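Local coordinates for DNA mismatch repair protein PMS1 (Saccharomyces cerevisiae, PDB 3H4L) that binds ATP through an N-terminal domain of the gyrase B and Hsp90 ATPase family and takes part in DNA mismatch repair, probably as a MutL-type protein, at residues D13-T18 / D128-I133; N41-E46 / T207-S212; A182-A187 / V287-V292. One frame throughout, in Å; residues are numbered along the deposited sequence.

Contact 1: residues D13-T18 / D128-I133; sequences DVHRIT and DMVGHI
His15, on the helix of residues 11-22, reaches the carbonyl of Met129 at the tip of the beta hairpin that joins strands 121-127 and 133-140. The tip is a type I turn from Asp128 to Gly131 followed by a G1 bulge: Gly131 N bonds to Asp128 O, Asp128 N pairs with His132 O, and the left-handed backbone of Gly131 suits glycine. The close part of the contact is the buried imidazole. With CG anti to the backbone N (chi1 164°), the ring projects from the helix, and its NE2 donates to Met129 O over 2.7 Å at an N-H...O angle of 154°. The oxygen lies almost in the ring plane, at the ring edge. On the other nitrogen, ND1 is hydrogen-bonded to Lys77 NZ, so both are engaged; this is consistent with a neutral ring protonated at NE2, its rotation fixed from two sides. The solvent side is looser at Val130, which brings CG2 only to 4.1 Å from His15 CD2. Met129 makes a partly exposed apolar contact: its extended chain ends in a methyl, CE, that rests 3.7 Å from Arg16 CG and about as far from its CB, touching the aliphatic root of the arginine. The guanidinium turns away from the hairpin: Arg16 NH1 forms a salt bridge with Asp13 OD1 at 2.8 Å, and its NE bonds to Asn155 O. Within the turn, Asp128 OD1 makes an Asx turn and accepts from Val130 N at 2.9 Å and His132 N at 3.0 Å, the two donors arriving from opposite faces of the carboxylate.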
loop_
_atom_site.group_PDB
_atom_site.type_symbol
_atom_site.label_atom_id
_atom_site.label_comp_id
_atom_site.label_asym_id
_atom_site.label_seq_id
_atom_site.Cartn_x
_atom_site.Cartn_y
_atom_site.Cartn_z
ATOM N N ASP B 13 5.750 -34.519 -11.510
ATOM C CA ASP B 13 5.101 -34.385 -10.210
ATOM C C ASP B 13 6.167 -34.229 -9.138
ATOM O O ASP B 13 6.102 -33.314 -8.320
ATOM C CB ASP B 13 4.253 -35.620 -9.904
ATOM C CG ASP B 13 3.071 -35.746 -10.826
ATOM O OD1 ASP B 13 2.170 -34.883 -10.755
ATOM O OD2 ASP B 13 3.043 -36.701 -11.629
ATOM N N VAL B 14 7.146 -35.129 -9.149
ATOM C CA VAL B 14 8.234 -35.078 -8.185
ATOM C C VAL B 14 8.819 -33.687 -8.199
ATOM O O VAL B 14 9.099 -33.114 -7.150
ATOM C CB VAL B 14 9.354 -36.034 -8.540
ATOM C CG1 VAL B 14 10.463 -35.899 -7.540
ATOM C CG2 VAL B 14 8.833 -37.439 -8.565
ATOM N N HIS B 15 9.007 -33.149 -9.400
ATOM C CA HIS B 15 9.566 -31.812 -9.544
ATOM C C HIS B 15 8.594 -30.783 -8.979
ATOM O O HIS B 15 9.004 -29.828 -8.336
ATOM C CB HIS B 15 9.880 -31.532 -11.021
ATOM C CG HIS B 15 10.090 -30.082 -11.341
ATOM N ND1 HIS B 15 10.984 -29.285 -10.657
ATOM C CD2 HIS B 15 9.516 -29.288 -12.277
ATOM C CE1 HIS B 15 10.948 -28.062 -11.157
ATOM N NE2 HIS B 15 10.065 -28.036 -12.140
ATOM N N ARG B 16 7.304 -31.005 -9.194
ATOM C CA ARG B 16 6.270 -30.094 -8.714
ATOM C C ARG B 16 6.228 -30.034 -7.196
ATOM O O ARG B 16 6.247 -28.955 -6.591
ATOM C CB ARG B 16 4.908 -30.548 -9.224
ATOM C CG ARG B 16 3.908 -29.424 -9.353
ATOM C CD ARG B 16 2.530 -29.926 -9.750
ATOM N NE ARG B 16 1.830 -30.430 -8.584
ATOM C CZ ARG B 16 1.632 -31.713 -8.324
ATOM N NH1 ARG B 16 2.078 -32.633 -9.168
ATOM N NH2 ARG B 16 1.010 -32.067 -7.201
ATOM N N ILE B 17 6.153 -31.214 -6.593
ATOM C CA ILE B 17 6.093 -31.371 -5.151
ATOM C C ILE B 17 7.357 -30.856 -4.464
ATOM O O ILE B 17 7.268 -30.116 -3.480
ATOM C CB ILE B 17 5.861 -32.858 -4.797
ATOM C CG1 ILE B 17 4.489 -33.284 -5.330
ATOM C CG2 ILE B 17 5.956 -33.089 -3.285
ATOM C CD1 ILE B 17 4.244 -34.764 -5.225
ATOM N N THR B 18 8.525 -31.235 -4.981
ATOM C CA THR B 18 9.793 -30.802 -4.400
ATOM C C THR B 18 9.928 -29.288 -4.456
ATOM O O THR B 18 10.277 -28.652 -3.461
ATOM C CB THR B 18 10.993 -31.379 -5.146
ATOM O OG1 THR B 18 10.834 -32.791 -5.286
ATOM C CG2 THR B 18 12.279 -31.095 -4.379
ATOM N N ASP B 128 9.072 -22.375 -18.816
ATOM C CA ASP B 128 7.975 -23.253 -18.487
ATOM C C ASP B 128 8.241 -23.895 -17.124
ATOM O O ASP B 128 9.233 -23.595 -16.453
ATOM C CB ASP B 128 7.773 -24.318 -19.565
ATOM C CG ASP B 128 8.972 -25.221 -19.732
ATOM O OD1 ASP B 128 9.805 -25.284 -18.806
ATOM O OD2 ASP B 128 9.069 -25.883 -20.790
ATOM N N MET B 129 7.337 -24.777 -16.730
ATOM C CA MET B 129 7.392 -25.461 -15.456
ATOM C C MET B 129 8.695 -26.204 -15.182
ATOM O O MET B 129 9.068 -26.438 -14.025
ATOM C CB MET B 129 6.226 -26.446 -15.391
ATOM C CG MET B 129 6.133 -27.184 -14.097
ATOM S SD MET B 129 4.720 -28.276 -14.069
ATOM C CE MET B 129 5.239 -29.389 -12.757
ATOM N N VAL B 130 9.390 -26.557 -16.257
ATOM C CA VAL B 130 10.614 -27.339 -16.159
ATOM C C VAL B 130 11.928 -26.583 -16.457
ATOM O O VAL B 130 12.999 -27.189 -16.557
ATOM C CB VAL B 130 10.420 -28.621 -17.052
ATOM C CG1 VAL B 130 11.365 -28.619 -18.235
ATOM C CG2 VAL B 130 10.523 -29.880 -16.186
ATOM N N GLY B 131 11.846 -25.261 -16.584
ATOM C CA GLY B 131 13.048 -24.465 -16.817
ATOM C C GLY B 131 13.406 -24.113 -18.251
ATOM O O GLY B 131 14.317 -23.323 -18.488
ATOM N N HIS B 132 12.696 -24.705 -19.203
ATOM C CA HIS B 132 12.935 -24.458 -20.614
ATOM C C HIS B 132 12.319 -23.134 -21.044
ATOM O O HIS B 132 11.247 -22.753 -20.580
ATOM C CB HIS B 132 12.348 -25.603 -21.441
ATOM C CG HIS B 132 12.288 -25.320 -22.909
ATOM N ND1 HIS B 132 13.405 -25.012 -23.656
ATOM C CD2 HIS B 132 11.247 -25.328 -23.777
ATOM C CE1 HIS B 132 13.057 -24.847 -24.919
ATOM N NE2 HIS B 132 11.752 -25.034 -25.018
ATOM N N ILE B 133 13.007 -22.442 -21.940
ATOM C CA ILE B 133 12.561 -21.152 -22.436
ATOM C C ILE B 133 11.516 -21.295 -23.530
ATOM O O ILE B 133 11.860 -21.595 -24.670
ATOM C CB ILE B 133 13.746 -20.364 -22.999
ATOM C CG1 ILE B 133 14.756 -20.113 -21.881
ATOM C CG2 ILE B 133 13.268 -19.068 -23.615
ATOM C CD1 ILE B 133 15.948 -19.304 -22.294
#

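Contact 2: residues N41-E46 / T207-S212; sequences NANQIE and TMRNSS
The guanidinium of Arg209 meets two amide side chains, Asn43 over one flat face and Gln44 at the edge. Asn43 OD1 lies over the centre of the group, 3.4 Å from Arg209 CZ; the amide and guanidinium planes are 28° apart, and the oxygen meets the flat face from above rather than the edge. That oxygen has its hydrogen bond with Asn62 ND2, which helps to set the Asn43 amide; the partial negative charge of OD1 probably also favours the arginine face. Asn43 CG sits between its backbone N and carbonyl carbon (chi1 54°), which aims the short side chain at the arginine. Gln44 approaches differently. Its extended chain crosses Arg209 at about a right angle and brings OE1 near the guanidinium plane, 3.0 Å from Arg209 NH2, while Gln44 CB and CG run alongside the same nitrogen at 4.1 Å. Arg209 itself leaves the loop with CG anti to its backbone N and bends at chi3 (-57°), which swings the head over Asn43. One oxygen thus lies near the cation at its face and another at its edge, and the arginine remains on the protein surface. The contact bridges the beginning of strand 44-50 and the loop that leads from strand 200-206 to helix 213-221, in the large mixed sheet of the ATPase domain. Strand 189-195 runs between the two: its first residue, Lys189, makes backbone bonds with Asn43 and Ile45, and the side chains of Gln44 and Arg209 both touch it.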
loop_
_atom_site.group_PDB
_atom_site.type_symbol
_atom_site.label_atom_id
_atom_site.label_comp_id
_atom_site.label_asym_id
_atom_site.label_seq_id
_atom_site.Cartn_x
_atom_site.Cartn_y
_atom_site.Cartn_z
ATOM N N ASN B 41 24.074 -6.824 -6.731
ATOM C CA ASN B 41 24.632 -5.507 -6.492
ATOM C C ASN B 41 23.701 -4.401 -6.940
ATOM O O ASN B 41 24.124 -3.446 -7.610
ATOM C CB ASN B 41 25.964 -5.378 -7.222
ATOM C CG ASN B 41 26.898 -6.518 -6.912
ATOM O OD1 ASN B 41 27.269 -6.725 -5.754
ATOM N ND2 ASN B 41 27.283 -7.275 -7.940
ATOM N N ALA B 42 22.428 -4.540 -6.585
ATOM C CA ALA B 42 21.449 -3.525 -6.922
ATOM C C ALA B 42 21.435 -2.544 -5.766
ATOM O O ALA B 42 21.715 -2.924 -4.636
ATOM C CB ALA B 42 20.077 -4.152 -7.087
ATOM N N ASN B 43 21.144 -1.279 -6.048
ATOM C CA ASN B 43 21.046 -0.285 -4.986
ATOM C C ASN B 43 19.607 0.212 -4.994
ATOM O O ASN B 43 19.209 1.030 -4.159
ATOM C CB ASN B 43 22.024 0.882 -5.191
ATOM C CG ASN B 43 21.891 1.530 -6.552
ATOM O OD1 ASN B 43 20.781 1.825 -7.016
ATOM N ND2 ASN B 43 23.031 1.769 -7.201
ATOM N N GLN B 44 18.829 -0.293 -5.947
ATOM C CA GLN B 44 17.427 0.068 -6.031
ATOM C C GLN B 44 16.555 -1.172 -6.241
ATOM O O GLN B 44 16.719 -1.919 -7.210
ATOM C CB GLN B 44 17.180 1.077 -7.157
ATOM C CG GLN B 44 15.962 1.942 -6.884
ATOM C CD GLN B 44 15.638 2.920 -7.998
ATOM O OE1 GLN B 44 16.523 3.608 -8.526
ATOM N NE2 GLN B 44 14.353 3.001 -8.351
ATOM N N ILE B 45 15.622 -1.394 -5.326
ATOM C CA ILE B 45 14.749 -2.550 -5.433
ATOM C C ILE B 45 13.288 -2.179 -5.315
ATOM O O ILE B 45 12.849 -1.598 -4.327
ATOM C CB ILE B 45 15.095 -3.599 -4.381
ATOM C CG1 ILE B 45 16.524 -4.094 -4.625
ATOM C CG2 ILE B 45 14.110 -4.756 -4.464
ATOM C CD1 ILE B 45 17.038 -5.036 -3.581
ATOM N N GLU B 46 12.536 -2.537 -6.341
ATOM C CA GLU B 46 11.128 -2.229 -6.399
ATOM C C GLU B 46 10.352 -3.527 -6.477
ATOM O O GLU B 46 10.691 -4.414 -7.262
ATOM C CB GLU B 46 10.853 -1.369 -7.631
ATOM C CG GLU B 46 9.440 -0.854 -7.748
ATOM C CD GLU B 46 9.230 -0.127 -9.053
ATOM O OE1 GLU B 46 10.070 0.752 -9.371
ATOM O OE2 GLU B 46 8.241 -0.435 -9.755
ATOM N N THR B 207 11.913 3.555 1.153
ATOM C CA THR B 207 13.056 4.070 1.889
ATOM C C THR B 207 13.953 4.792 0.899
ATOM O O THR B 207 13.941 4.501 -0.294
ATOM C CB THR B 207 13.878 2.956 2.595
ATOM O OG1 THR B 207 14.371 2.020 1.630
ATOM C CG2 THR B 207 13.028 2.236 3.620
ATOM N N MET B 208 14.729 5.742 1.401
ATOM C CA MET B 208 15.627 6.519 0.562
ATOM C C MET B 208 16.982 5.834 0.435
ATOM O O MET B 208 17.461 5.202 1.378
ATOM C CB MET B 208 15.815 7.920 1.156
ATOM C CG MET B 208 14.547 8.758 1.204
ATOM S SD MET B 208 13.930 9.110 -0.455
ATOM C CE MET B 208 12.771 7.712 -0.716
ATOM N N ARG B 209 17.597 5.957 -0.735
ATOM C CA ARG B 209 18.903 5.363 -0.947
ATOM C C ARG B 209 19.870 6.074 -0.005
ATOM O O ARG B 209 19.698 7.257 0.282
ATOM C CB ARG B 209 19.341 5.560 -2.396
ATOM C CG ARG B 209 20.552 4.743 -2.771
ATOM C CD ARG B 209 20.972 5.029 -4.190
ATOM N NE ARG B 209 19.877 4.785 -5.121
ATOM C CZ ARG B 209 19.936 5.042 -6.424
ATOM N NH1 ARG B 209 21.045 5.554 -6.946
ATOM N NH2 ARG B 209 18.890 4.784 -7.205
ATOM N N ASN B 210 20.874 5.351 0.484
ATOM C CA ASN B 210 21.871 5.911 1.401
ATOM C C ASN B 210 21.279 6.467 2.704
ATOM O O ASN B 210 21.602 7.581 3.110
ATOM C CB ASN B 210 22.684 7.011 0.699
ATOM C CG ASN B 210 23.398 6.509 -0.552
ATOM O OD1 ASN B 210 23.823 5.353 -0.623
ATOM N ND2 ASN B 210 23.551 7.387 -1.535
ATOM N N SER B 211 20.429 5.684 3.360
ATOM C CA SER B 211 19.793 6.105 4.608
ATOM C C SER B 211 20.309 5.311 5.798
ATOM O O SER B 211 20.417 4.091 5.730
ATOM C CB SER B 211 18.274 5.907 4.538
ATOM O OG SER B 211 17.686 6.673 3.506
ATOM N N SER B 212 20.612 5.994 6.895
ATOM C CA SER B 212 21.083 5.298 8.082
ATOM C C SER B 212 19.942 4.397 8.564
ATOM O O SER B 212 18.787 4.581 8.169
ATOM C CB SER B 212 21.442 6.299 9.180
ATOM O OG SER B 212 20.280 6.943 9.680
#

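Contact 3: residues A182-A187 / V287-V292; sequences AIINAA and VNKRPV
Lys289 passes its aliphatic chain obliquely across the side chain of Ile184, the last helical residue of helix 167-184, and can be followed outward atom by atom. Its CB stands 3.9 Å from Ile184 CG1. At CG the chain changes course: this atom is anti to the carbonyl carbon, and the second torsion (chi2 -59°) folds the rest back over the isoleucine. CD therefore makes the closest approach, 3.4 Å from Ile184 CD1 and equally near CG1, a snug carbon-to-carbon contact. CE runs past CD1 at 4.1 Å, and the amino group ends 3.7 Å from it, NZ beside CD1; the lysine side chain also touches Glu321 on strand 316-321. Ile184 meets the backbone as well, with CG1 3.6 Å from Lys289 CA and CG2 3.7 Å from Lys289 O. Here the helix that leads into strand 189-195 of the ATPase sheet packs against the turn after strand 283-287, in the second sheet of the chain, consistent with the junction of the two domains in the N-terminal region of MutL-type proteins. Asn288 and Lys289 both have left-handed backbone angles, and this sharp turn, together with the bond between Lys289 N and Asn319 OD1, presents the lysine to the helix end. Tyr286, Asn319 and Met213 also touch Ile184, which is buried. Replacing Ile184 with an alanine would probably leave a gap beneath Lys289 CD and free the lysine chain to turn. Just beyond the helix, Asn185 is the centre of an inverse gamma turn, with a weak bond from Ala186 N to Ile184 O, while its ND2 holds Tyr181 O.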
loop_
_atom_site.group_PDB
_atom_site.type_symbol
_atom_site.label_atom_id
_atom_site.label_comp_id
_atom_site.label_asym_id
_atom_site.label_seq_id
_atom_site.Cartn_x
_atom_site.Cartn_y
_atom_site.Cartn_z
ATOM N N ALA B 182 14.838 -3.823 4.400
ATOM C CA ALA B 182 14.920 -2.377 4.223
ATOM C C ALA B 182 15.581 -1.632 5.372
ATOM O O ALA B 182 16.226 -0.602 5.160
ATOM C CB ALA B 182 13.529 -1.806 3.983
ATOM N N ILE B 183 15.421 -2.126 6.589
ATOM C CA ILE B 183 16.024 -1.431 7.705
ATOM C C ILE B 183 17.545 -1.571 7.751
ATOM O O ILE B 183 18.246 -0.628 8.115
ATOM C CB ILE B 183 15.421 -1.896 9.029
ATOM C CG1 ILE B 183 13.942 -1.516 9.064
ATOM C CG2 ILE B 183 16.162 -1.262 10.195
ATOM C CD1 ILE B 183 13.226 -1.981 10.297
ATOM N N ILE B 184 18.066 -2.729 7.361
ATOM C CA ILE B 184 19.505 -2.929 7.406
ATOM C C ILE B 184 20.231 -2.494 6.140
ATOM O O ILE B 184 21.400 -2.125 6.191
ATOM C CB ILE B 184 19.852 -4.400 7.668
ATOM C CG1 ILE B 184 21.343 -4.538 8.005
ATOM C CG2 ILE B 184 19.529 -5.233 6.443
ATOM C CD1 ILE B 184 21.754 -3.899 9.331
ATOM N N ASN B 185 19.548 -2.531 5.005
ATOM C CA ASN B 185 20.183 -2.151 3.749
ATOM C C ASN B 185 20.066 -0.673 3.383
ATOM O O ASN B 185 19.313 -0.284 2.486
ATOM C CB ASN B 185 19.656 -3.029 2.621
ATOM C CG ASN B 185 20.105 -4.466 2.763
ATOM O OD1 ASN B 185 21.281 -4.780 2.586
ATOM N ND2 ASN B 185 19.173 -5.348 3.100
ATOM N N ALA B 186 20.854 0.127 4.094
ATOM C CA ALA B 186 20.927 1.568 3.921
ATOM C C ALA B 186 21.340 1.975 2.505
ATOM O O ALA B 186 20.812 2.931 1.943
ATOM C CB ALA B 186 21.918 2.131 4.923
ATOM N N ALA B 187 22.295 1.249 1.938
ATOM C CA ALA B 187 22.790 1.541 0.601
ATOM C C ALA B 187 21.788 1.137 -0.480
ATOM O O ALA B 187 22.081 1.232 -1.676
ATOM C CB ALA B 187 24.117 0.816 0.378
ATOM N N VAL B 287 23.491 -10.229 10.968
ATOM C CA VAL B 287 24.890 -10.601 11.081
ATOM C C VAL B 287 25.461 -10.248 9.716
ATOM O O VAL B 287 25.134 -10.873 8.703
ATOM C CB VAL B 287 25.062 -12.101 11.370
ATOM C CG1 VAL B 287 26.546 -12.460 11.412
ATOM C CG2 VAL B 287 24.405 -12.438 12.695
ATOM N N ASN B 288 26.301 -9.220 9.698
ATOM C CA ASN B 288 26.896 -8.729 8.462
ATOM C C ASN B 288 25.810 -8.351 7.454
ATOM O O ASN B 288 25.760 -8.875 6.340
ATOM C CB ASN B 288 27.856 -9.762 7.856
ATOM C CG ASN B 288 29.058 -10.036 8.747
ATOM O OD1 ASN B 288 29.539 -9.154 9.469
ATOM N ND2 ASN B 288 29.558 -11.264 8.690
ATOM N N LYS B 289 24.935 -7.448 7.889
ATOM C CA LYS B 289 23.838 -6.898 7.094
ATOM C C LYS B 289 22.860 -7.841 6.401
ATOM O O LYS B 289 22.291 -7.490 5.372
ATOM C CB LYS B 289 24.408 -5.929 6.064
ATOM C CG LYS B 289 25.370 -4.903 6.647
ATOM C CD LYS B 289 24.697 -4.064 7.722
ATOM C CE LYS B 289 25.605 -2.934 8.200
ATOM N NZ LYS B 289 24.964 -2.090 9.258
ATOM N N ARG B 290 22.640 -9.022 6.958
ATOM C CA ARG B 290 21.707 -9.958 6.347
ATOM C C ARG B 290 20.767 -10.539 7.389
ATOM O O ARG B 290 21.210 -11.037 8.426
ATOM C CB ARG B 290 22.477 -11.082 5.657
ATOM C CG ARG B 290 23.488 -10.571 4.652
ATOM C CD ARG B 290 24.332 -11.684 4.065
ATOM N NE ARG B 290 25.291 -11.168 3.093
ATOM C CZ ARG B 290 26.188 -11.918 2.461
ATOM N NH1 ARG B 290 26.247 -13.223 2.701
ATOM N NH2 ARG B 290 27.024 -11.368 1.589
ATOM N N PRO B 291 19.447 -10.472 7.136
ATOM C CA PRO B 291 18.503 -11.022 8.108
ATOM C C PRO B 291 18.897 -12.454 8.392
ATOM O O PRO B 291 19.120 -13.229 7.469
ATOM C CB PRO B 291 17.167 -10.931 7.380
ATOM C CG PRO B 291 17.314 -9.689 6.607
ATOM C CD PRO B 291 18.726 -9.813 6.036
ATOM N N VAL B 292 19.010 -12.792 9.668
ATOM C CA VAL B 292 19.379 -14.138 10.065
ATOM C C VAL B 292 18.440 -14.587 11.173
ATOM O O VAL B 292 17.934 -13.762 11.931
ATOM C CB VAL B 292 20.837 -14.188 10.567
ATOM C CG1 VAL B 292 21.798 -13.873 9.422
ATOM C CG2 VAL B 292 21.026 -13.195 11.697
#

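The contacts differ in chemistry: contact 2 is polar, contact 3 apolar, and contact 1 mixes the two. Contact 2 lies at the surface, with amide oxygens around a cation; contacts 1 and 3 are partly buried, the first centred on a directed hydrogen bond, the third on aliphatic packing without one across the segments. Contacts 1 and 2 both involve the large ATPase sheet, yet at distant places, their centres about 33 Å apart. Contacts 2 and 3 are neighbours, with centres about 11 Å apart: Ser211 N probably hydrogen-bonds to Ala186 O, 3.1 Å away, and Asn43 CB packs on Ala187 O. Of the three, contact 3 alone reaches the second sheet.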